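Local coordinates for phospholipase C-beta (PLC-beta) (Sepia officinalis, PDB 3QR0), which is a phospholipase C of the beta type, a multidomain protein combining PH, EF-hand, TIM-barrel and C2 domains, with a calcium ion bound in the barrel, at residues A[669-674]-A[719-724]; A[732-737]-A[747-752]. All blocks are in the same frame, centred on the assembly; numbering follows the deposited sequence.

Contact 1: A[669-674]-A[719-724]. With GOL (glycerol), chain E.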
ATOM      1  N   SER A 669     -17.524 -17.947  -2.864  1.00 29.36           N
ATOM      2  CA  SER A 669     -16.881 -16.691  -3.254  1.00 27.85           C
ATOM      3  C   SER A 669     -17.285 -16.194  -4.631  1.00 27.54           C
ATOM      4  O   SER A 669     -17.786 -16.949  -5.462  1.00 27.64           O
ATOM      5  CB  SER A 669     -15.362 -16.845  -3.223  1.00 27.33           C
ATOM      6  OG  SER A 669     -14.911 -17.686  -4.270  1.00 27.00           O
ATOM      7  N   TYR A 670     -17.055 -14.902  -4.852  1.00 26.55           N
ATOM      8  CA  TYR A 670     -17.129 -14.311  -6.177  1.00 26.43           C
ATOM      9  C   TYR A 670     -16.063 -13.231  -6.324  1.00 25.23           C
ATOM     10  O   TYR A 670     -15.452 -12.797  -5.341  1.00 24.59           O
ATOM     11  CB  TYR A 670     -18.534 -13.754  -6.468  1.00 26.93           C
ATOM     12  CG  TYR A 670     -19.006 -12.652  -5.539  1.00 27.32           C
ATOM     13  CD1 TYR A 670     -18.608 -11.331  -5.733  1.00 27.60           C
ATOM     14  CD2 TYR A 670     -19.873 -12.925  -4.484  1.00 28.80           C
ATOM     15  CE1 TYR A 670     -19.046 -10.314  -4.892  1.00 27.45           C
ATOM     16  CE2 TYR A 670     -20.323 -11.909  -3.637  1.00 28.61           C
ATOM     17  CZ  TYR A 670     -19.905 -10.607  -3.848  1.00 28.60           C
ATOM     18  OH  TYR A 670     -20.329  -9.595  -3.011  1.00 28.18           O
ATOM     19  N   VAL A 671     -15.847 -12.814  -7.563  1.00 24.97           N
ATOM     20  CA  VAL A 671     -14.828 -11.831  -7.890  1.00 24.06           C
ATOM     21  C   VAL A 671     -15.455 -10.693  -8.679  1.00 24.35           C
ATOM     22  O   VAL A 671     -16.312 -10.917  -9.543  1.00 25.14           O
ATOM     23  CB  VAL A 671     -13.684 -12.460  -8.700  1.00 23.86           C
ATOM     24  CG1 VAL A 671     -12.574 -11.423  -8.976  1.00 22.61           C
ATOM     25  CG2 VAL A 671     -13.128 -13.679  -7.961  1.00 23.43           C
ATOM     26  N   GLU A 672     -15.047  -9.475  -8.343  1.00 23.84           N
ATOM     27  CA  GLU A 672     -15.479  -8.272  -9.038  1.00 24.15           C
ATOM     28  C   GLU A 672     -14.270  -7.540  -9.623  1.00 23.24           C
ATOM     29  O   GLU A 672     -13.159  -7.641  -9.104  1.00 22.48           O
ATOM     30  CB  GLU A 672     -16.200  -7.346  -8.067  1.00 24.39           C
ATOM     31  CG  GLU A 672     -17.557  -7.827  -7.622  1.00 26.61           C
ATOM     32  CD  GLU A 672     -18.139  -6.931  -6.550  1.00 28.64           C
ATOM     33  OE1 GLU A 672     -17.701  -7.051  -5.388  1.00 29.48           O
ATOM     34  OE2 GLU A 672     -19.018  -6.102  -6.872  1.00 30.46           O
ATOM     35  N   VAL A 673     -14.493  -6.804 -10.704  1.00 23.23           N
ATOM     36  CA  VAL A 673     -13.440  -6.018 -11.332  1.00 22.79           C
ATOM     37  C   VAL A 673     -13.957  -4.610 -11.592  1.00 23.08           C
ATOM     38  O   VAL A 673     -14.997  -4.430 -12.232  1.00 23.82           O
ATOM     39  CB  VAL A 673     -12.955  -6.653 -12.652  1.00 23.02           C
ATOM     40  CG1 VAL A 673     -11.829  -5.820 -13.259  1.00 22.30           C
ATOM     41  CG2 VAL A 673     -12.479  -8.085 -12.409  1.00 23.00           C
ATOM     42  N   GLU A 674     -13.243  -3.624 -11.065  1.00 22.88           N
ATOM     43  CA  GLU A 674     -13.630  -2.221 -11.195  1.00 23.31           C
ATOM     44  C   GLU A 674     -12.494  -1.410 -11.803  1.00 23.13           C
ATOM     45  O   GLU A 674     -11.334  -1.846 -11.809  1.00 22.88           O
ATOM     46  CB  GLU A 674     -14.036  -1.653  -9.824  1.00 23.12           C
ATOM     47  CG  GLU A 674     -15.352  -2.238  -9.318  1.00 24.08           C
ATOM     48  CD  GLU A 674     -15.978  -1.484  -8.152  1.00 24.16           C
ATOM     49  OE1 GLU A 674     -15.334  -0.585  -7.566  1.00 22.98           O
ATOM     50  OE2 GLU A 674     -17.149  -1.797  -7.835  1.00 26.18           O
ATOM     51  N   VAL A 719      -7.034  -0.557 -12.624  1.00 22.23           N
ATOM     52  CA  VAL A 719      -7.987  -1.651 -12.608  1.00 22.36           C
ATOM     53  C   VAL A 719      -7.816  -2.376 -11.282  1.00 22.24           C
ATOM     54  O   VAL A 719      -6.697  -2.457 -10.740  1.00 21.66           O
ATOM     55  CB  VAL A 719      -7.812  -2.599 -13.830  1.00 22.97           C
ATOM     56  CG1 VAL A 719      -6.452  -3.301 -13.804  1.00 23.55           C
ATOM     57  CG2 VAL A 719      -8.944  -3.609 -13.884  1.00 22.99           C
ATOM     58  N   ARG A 720      -8.929  -2.857 -10.734  1.00 22.10           N
ATOM     59  CA  ARG A 720      -8.928  -3.443  -9.409  1.00 21.99           C
ATOM     60  C   ARG A 720      -9.728  -4.733  -9.378  1.00 22.21           C
ATOM     61  O   ARG A 720     -10.879  -4.760  -9.815  1.00 22.21           O
ATOM     62  CB  ARG A 720      -9.523  -2.460  -8.404  1.00 21.86           C
ATOM     63  CG  ARG A 720      -9.445  -2.938  -6.978  1.00 22.52           C
ATOM     64  CD  ARG A 720      -9.883  -1.863  -6.018  1.00 23.44           C
ATOM     65  NE  ARG A 720      -9.980  -2.381  -4.658  1.00 24.37           N
ATOM     66  CZ  ARG A 720     -11.022  -2.229  -3.844  1.00 24.53           C
ATOM     67  NH1 ARG A 720     -12.112  -1.566  -4.224  1.00 25.14           N
ATOM     68  NH2 ARG A 720     -10.974  -2.755  -2.632  1.00 24.10           N
ATOM     69  N   ILE A 721      -9.111  -5.786  -8.845  1.00 22.10           N
ATOM     70  CA  ILE A 721      -9.780  -7.065  -8.600  1.00 22.74           C
ATOM     71  C   ILE A 721     -10.159  -7.149  -7.123  1.00 22.50           C
ATOM     72  O   ILE A 721      -9.309  -6.944  -6.260  1.00 22.23           O
ATOM     73  CB  ILE A 721      -8.862  -8.255  -8.974  1.00 22.90           C
ATOM     74  CG1 ILE A 721      -8.658  -8.319 -10.492  1.00 24.49           C
ATOM     75  CG2 ILE A 721      -9.454  -9.578  -8.481  1.00 23.45           C
ATOM     76  CD1 ILE A 721      -7.678  -9.424 -10.946  1.00 25.77           C
ATOM     77  N   ILE A 722     -11.429  -7.437  -6.837  1.00 22.89           N
ATOM     78  CA  ILE A 722     -11.909  -7.587  -5.463  1.00 22.74           C
ATOM     79  C   ILE A 722     -12.557  -8.959  -5.300  1.00 23.19           C
ATOM     80  O   ILE A 722     -13.435  -9.332  -6.073  1.00 23.32           O
ATOM     81  CB  ILE A 722     -12.941  -6.496  -5.067  1.00 22.73           C
ATOM     82  CG1 ILE A 722     -12.435  -5.087  -5.405  1.00 22.33           C
ATOM     83  CG2 ILE A 722     -13.245  -6.589  -3.569  1.00 23.08           C
ATOM     84  CD1 ILE A 722     -12.826  -4.588  -6.784  1.00 23.56           C
ATOM     85  N   VAL A 723     -12.114  -9.712  -4.302  1.00 23.39           N
ATOM     86  CA  VAL A 723     -12.697 -11.014  -4.017  1.00 24.10           C
ATOM     87  C   VAL A 723     -13.487 -10.935  -2.716  1.00 24.83           C
ATOM     88  O   VAL A 723     -12.985 -10.423  -1.712  1.00 24.61           O
ATOM     89  CB  VAL A 723     -11.633 -12.119  -3.913  1.00 23.99           C
ATOM     90  CG1 VAL A 723     -12.306 -13.474  -3.739  1.00 23.42           C
ATOM     91  CG2 VAL A 723     -10.719 -12.119  -5.145  1.00 23.07           C
ATOM     92  N   SER A 724     -14.715 -11.449  -2.747  1.00 26.14           N
ATOM     93  CA  SER A 724     -15.617 -11.419  -1.597  1.00 27.13           C
ATOM     94  C   SER A 724     -16.272 -12.772  -1.359  1.00 28.52           C
ATOM     95  O   SER A 724     -16.416 -13.575  -2.283  1.00 28.70           O
ATOM     96  CB  SER A 724     -16.717 -10.377  -1.824  1.00 27.28           C
ATOM     97  OG  SER A 724     -16.171  -9.088  -2.041  1.00 27.25           O
TER
HETATM   98  C1  GOL E1202     -16.744  -4.042  -4.922  1.00 41.98           C
HETATM   99  O1  GOL E1202     -18.030  -4.553  -4.651  1.00 42.66           O
HETATM  100  C2  GOL E1202     -16.703  -2.602  -4.437  1.00 41.50           C
HETATM  101  O2  GOL E1202     -17.424  -1.782  -5.323  1.00 39.31           O
HETATM  102  C3  GOL E1202     -15.263  -2.118  -4.321  1.00 42.09           C
HETATM  103  O3  GOL E1202     -14.944  -1.926  -2.962  1.00 42.28           O
HETATM  104  O   HOH W   1     -15.879  -8.841  -4.697  1.00 27.55           O
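Y670 and S724 meet at one end of this antiparallel pair, and their contact is set by the first torsion of the tyrosine. Its CG stands in the crowded position between the backbone N and the carbonyl carbon (chi1 61°), which turns one ring face to S724 so that S724 CB lies 4.2 Å from the Y670 ring centroid, a CH-pi contact. S724 OG stands beside its own backbone N, anti to the carbonyl carbon (chi1 -58°), and meets a water 2.7 Å from S724 OG. The same water donates to E672 OE1 at 2.6 Å and, weakly, to I722 O, tying both strands together above the backbone. E672 reaches it with CG beside its backbone N and an extended chain, and OE1 also accepts a bond from glycerol O1. Further along, glycerol O2 donates to E674 OE2 at 2.5 Å, and R720 NH1 donates to glycerol O3 from the edge of the guanidinium. R720 runs extended with CG anti to its backbone N (chi1 -175°), laying one guanidinium face over I722 CG1; its NE is hydrogen-bonded to H733 ND1. R684 and K685 also bond the glycerol, which probably came from the crystallisation liquor, so the glycerol is gripped by acidic and basic side chains together. The opposite face is apolar: V671 CG1 crosses I721 CG2 obliquely at 3.7 Å, V671 CG2 meets V723 CG2 at 4.0 Å, and V673 CG1 packs on V719 CG2. Six backbone bonds, two at each of the Y670–S724, E672–I722 and E674–R720 pairs, hold this register. With I654 and I656 of strand 650-660 covering V671, V673 and I721, the two-faced pair is an inner part of a C2-domain beta sandwich.

Contact 2: A[732-737]-A[747-752]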
ATOM      1  N   GLY A 732     -10.037 -10.229  -0.236  1.00 22.24           N
ATOM      2  CA  GLY A 732      -8.811  -9.584  -0.679  1.00 21.48           C
ATOM      3  C   GLY A 732      -9.000  -8.828  -1.976  1.00 21.25           C
ATOM      4  O   GLY A 732     -10.040  -8.943  -2.632  1.00 21.09           O
ATOM      5  N   HIS A 733      -7.996  -8.042  -2.339  1.00 20.74           N
ATOM      6  CA  HIS A 733      -8.042  -7.265  -3.559  1.00 20.85           C
ATOM      7  C   HIS A 733      -6.646  -7.068  -4.135  1.00 20.83           C
ATOM      8  O   HIS A 733      -5.641  -7.444  -3.524  1.00 19.82           O
ATOM      9  CB  HIS A 733      -8.707  -5.906  -3.293  1.00 21.17           C
ATOM     10  CG  HIS A 733      -7.783  -4.887  -2.706  1.00 21.05           C
ATOM     11  ND1 HIS A 733      -7.623  -3.632  -3.248  1.00 22.37           N
ATOM     12  CD2 HIS A 733      -6.946  -4.948  -1.641  1.00 21.13           C
ATOM     13  CE1 HIS A 733      -6.728  -2.961  -2.542  1.00 22.51           C
ATOM     14  NE2 HIS A 733      -6.304  -3.735  -1.558  1.00 21.44           N
ATOM     15  N   ARG A 734      -6.595  -6.478  -5.321  1.00 21.15           N
ATOM     16  CA  ARG A 734      -5.334  -6.069  -5.926  1.00 21.59           C
ATOM     17  C   ARG A 734      -5.573  -4.906  -6.884  1.00 22.02           C
ATOM     18  O   ARG A 734      -6.433  -4.992  -7.756  1.00 22.13           O
ATOM     19  CB  ARG A 734      -4.681  -7.244  -6.658  1.00 21.65           C
ATOM     20  CG  ARG A 734      -3.252  -6.985  -7.130  1.00 22.78           C
ATOM     21  CD  ARG A 734      -2.287  -6.815  -5.969  1.00 23.40           C
ATOM     22  NE  ARG A 734      -0.932  -6.540  -6.450  1.00 24.40           N
ATOM     23  CZ  ARG A 734       0.021  -7.452  -6.631  1.00 26.57           C
ATOM     24  NH1 ARG A 734      -0.187  -8.738  -6.349  1.00 26.41           N
ATOM     25  NH2 ARG A 734       1.207  -7.066  -7.088  1.00 27.60           N
ATOM     26  N   VAL A 735      -4.809  -3.826  -6.703  1.00 22.34           N
ATOM     27  CA  VAL A 735      -4.880  -2.651  -7.561  1.00 22.73           C
ATOM     28  C   VAL A 735      -3.733  -2.707  -8.569  1.00 23.58           C
ATOM     29  O   VAL A 735      -2.576  -2.894  -8.189  1.00 23.04           O
ATOM     30  CB  VAL A 735      -4.799  -1.351  -6.727  1.00 22.91           C
ATOM     31  CG1 VAL A 735      -4.697  -0.124  -7.625  1.00 22.56           C
ATOM     32  CG2 VAL A 735      -6.016  -1.228  -5.817  1.00 22.44           C
ATOM     33  N   MET A 736      -4.067  -2.561  -9.848  1.00 24.14           N
ATOM     34  CA  MET A 736      -3.096  -2.617 -10.928  1.00 24.99           C
ATOM     35  C   MET A 736      -3.209  -1.347 -11.780  1.00 24.73           C
ATOM     36  O   MET A 736      -4.114  -1.231 -12.599  1.00 24.68           O
ATOM     37  CB  MET A 736      -3.351  -3.853 -11.790  1.00 25.88           C
ATOM     38  CG  MET A 736      -3.056  -5.170 -11.080  1.00 28.31           C
ATOM     39  SD  MET A 736      -3.571  -6.599 -12.054  1.00 34.71           S
ATOM     40  CE  MET A 736      -5.346  -6.517 -11.839  1.00 33.53           C
ATOM     41  N   PRO A 737      -2.304  -0.377 -11.572  1.00 24.67           N
ATOM     42  CA  PRO A 737      -2.314   0.826 -12.411  1.00 24.86           C
ATOM     43  C   PRO A 737      -2.093   0.462 -13.875  1.00 25.49           C
ATOM     44  O   PRO A 737      -1.284  -0.419 -14.161  1.00 25.30           O
ATOM     45  CB  PRO A 737      -1.135   1.638 -11.867  1.00 24.69           C
ATOM     46  CG  PRO A 737      -0.937   1.132 -10.480  1.00 24.17           C
ATOM     47  CD  PRO A 737      -1.234  -0.322 -10.563  1.00 24.36           C
ATOM     48  N   HIS A 747      -1.018 -14.825 -12.378  1.00 22.94           N
ATOM     49  CA  HIS A 747      -1.467 -14.991 -11.003  1.00 22.96           C
ATOM     50  C   HIS A 747      -1.425 -13.633 -10.329  1.00 22.62           C
ATOM     51  O   HIS A 747      -0.500 -12.845 -10.540  1.00 23.04           O
ATOM     52  CB  HIS A 747      -0.609 -15.996 -10.237  1.00 23.04           C
ATOM     53  CG  HIS A 747      -0.803 -17.405 -10.691  1.00 23.60           C
ATOM     54  ND1 HIS A 747      -0.104 -17.945 -11.748  1.00 23.52           N
ATOM     55  CD2 HIS A 747      -1.632 -18.378 -10.247  1.00 23.98           C
ATOM     56  CE1 HIS A 747      -0.488 -19.196 -11.931  1.00 24.86           C
ATOM     57  NE2 HIS A 747      -1.412 -19.484 -11.034  1.00 24.79           N
ATOM     58  N   VAL A 748      -2.436 -13.369  -9.512  1.00 22.79           N
ATOM     59  CA  VAL A 748      -2.609 -12.083  -8.860  1.00 21.94           C
ATOM     60  C   VAL A 748      -2.719 -12.317  -7.354  1.00 21.74           C
ATOM     61  O   VAL A 748      -3.823 -12.491  -6.838  1.00 21.12           O
ATOM     62  CB  VAL A 748      -3.887 -11.381  -9.385  1.00 22.07           C
ATOM     63  CG1 VAL A 748      -4.004  -9.970  -8.818  1.00 21.19           C
ATOM     64  CG2 VAL A 748      -3.890 -11.346 -10.906  1.00 22.98           C
ATOM     65  N   PRO A 749      -1.570 -12.369  -6.647  1.00 21.55           N
ATOM     66  CA  PRO A 749      -1.635 -12.490  -5.191  1.00 21.41           C
ATOM     67  C   PRO A 749      -2.464 -11.368  -4.583  1.00 20.83           C
ATOM     68  O   PRO A 749      -2.288 -10.196  -4.935  1.00 20.58           O
ATOM     69  CB  PRO A 749      -0.167 -12.398  -4.759  1.00 21.36           C
ATOM     70  CG  PRO A 749       0.595 -12.897  -5.955  1.00 21.63           C
ATOM     71  CD  PRO A 749      -0.182 -12.415  -7.142  1.00 21.68           C
ATOM     72  N   LEU A 750      -3.380 -11.733  -3.698  1.00 20.86           N
ATOM     73  CA  LEU A 750      -4.303 -10.770  -3.112  1.00 20.62           C
ATOM     74  C   LEU A 750      -3.724 -10.052  -1.893  1.00 20.23           C
ATOM     75  O   LEU A 750      -2.874 -10.586  -1.175  1.00 20.39           O
ATOM     76  CB  LEU A 750      -5.605 -11.466  -2.730  1.00 21.15           C
ATOM     77  CG  LEU A 750      -6.391 -12.062  -3.892  1.00 22.17           C
ATOM     78  CD1 LEU A 750      -7.592 -12.861  -3.365  1.00 23.30           C
ATOM     79  CD2 LEU A 750      -6.853 -10.964  -4.849  1.00 22.72           C
ATOM     80  N   ARG A 751      -4.214  -8.837  -1.679  1.00 19.88           N
ATOM     81  CA  ARG A 751      -3.812  -7.973  -0.582  1.00 20.04           C
ATOM     82  C   ARG A 751      -5.005  -7.674   0.310  1.00 20.04           C
ATOM     83  O   ARG A 751      -6.162  -7.716  -0.143  1.00 19.31           O
ATOM     84  CB  ARG A 751      -3.283  -6.653  -1.138  1.00 20.08           C
ATOM     85  CG  ARG A 751      -2.160  -6.817  -2.136  1.00 21.52           C
ATOM     86  CD  ARG A 751      -0.883  -7.174  -1.429  1.00 23.45           C
ATOM     87  NE  ARG A 751       0.227  -7.407  -2.351  1.00 26.01           N
ATOM     88  CZ  ARG A 751       0.863  -6.460  -3.037  1.00 28.21           C
ATOM     89  NH1 ARG A 751       0.504  -5.184  -2.950  1.00 28.99           N
ATOM     90  NH2 ARG A 751       1.870  -6.797  -3.829  1.00 30.29           N
ATOM     91  N   ASN A 752      -4.735  -7.384   1.581  1.00 20.05           N
ATOM     92  CA  ASN A 752      -5.790  -6.914   2.472  1.00 20.53           C
ATOM     93  C   ASN A 752      -6.001  -5.412   2.259  1.00 20.77           C
ATOM     94  O   ASN A 752      -5.420  -4.828   1.342  1.00 20.26           O
ATOM     95  CB  ASN A 752      -5.529  -7.303   3.941  1.00 20.57           C
ATOM     96  CG  ASN A 752      -4.283  -6.672   4.534  1.00 19.45           C
ATOM     97  OD1 ASN A 752      -3.790  -5.642   4.074  1.00 17.76           O
ATOM     98  ND2 ASN A 752      -3.769  -7.299   5.588  1.00 18.72           N
TER
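V748 opens the approach with CG1, which is anti to its backbone N and crosses the aliphatic part of R734 obliquely, 3.5 Å from R734 CG. At P749 the interaction becomes polar. The proline carbonyl takes R734 NH1 on a lone pair, in the carbonyl plane and close to the guanidinium plane, with P749 O and R734 NH1 2.9 Å apart and an N-H...O angle of 155°. The arginine gets there by a bend at chi2, which brings its head alongside P749. L750 then sends CD2 against the backbone of H733, 4.0 Å from H733 O. Strand 730-737 is the outermost strand of one sheet of the C2 sandwich and strand 746-751 the outermost of the other, so this is a crossing between sheet edges, with short axes at 114°, and the two strands pair at one antiparallel bridge alone. That bridge falls at R751: R751 N donates to H733 O at 2.7 Å, and H733 N returns a bond to R751 O at 2.9 Å. Beyond the backbone, the R751 side chain also bends at chi2 and lays its guanidinium flat on that of R734, centres 3.8 Å apart and planes 21° from parallel. R751 NH2 sits over the centre of the R734 group, a stack of like charges probably eased by the salt bridge from R751 NH1 to E615. N752, whose OD1 is held by S754, offers its carbonyl to the edge of the H733 ring, where H733 NE2 makes a weak bond of 3.2 Å to N752 O; on the other ring nitrogen, ND1, H733 is hydrogen-bonded to R720.

How the contacts relate
From the N-terminal side, contact 1 comes first: 669-674 returns on 719-724, closing 44 intervening residues that hold some strand and no helix. The chain then turns directly into 730-737, which pairs with 718-725 in the same sheet, and contact 2 follows in series, closing a short connection of nine residues to 747-752. The two closures neither nest nor cross. Their centres lie 9 Å apart, and probable hydrogen bonds from V723 to G732 and from M736 to V719 join them. V723 also packs on L750. Thus contact 1 builds the interior of one sheet, whereas contact 2 carries that sheet across to the edge of its partner.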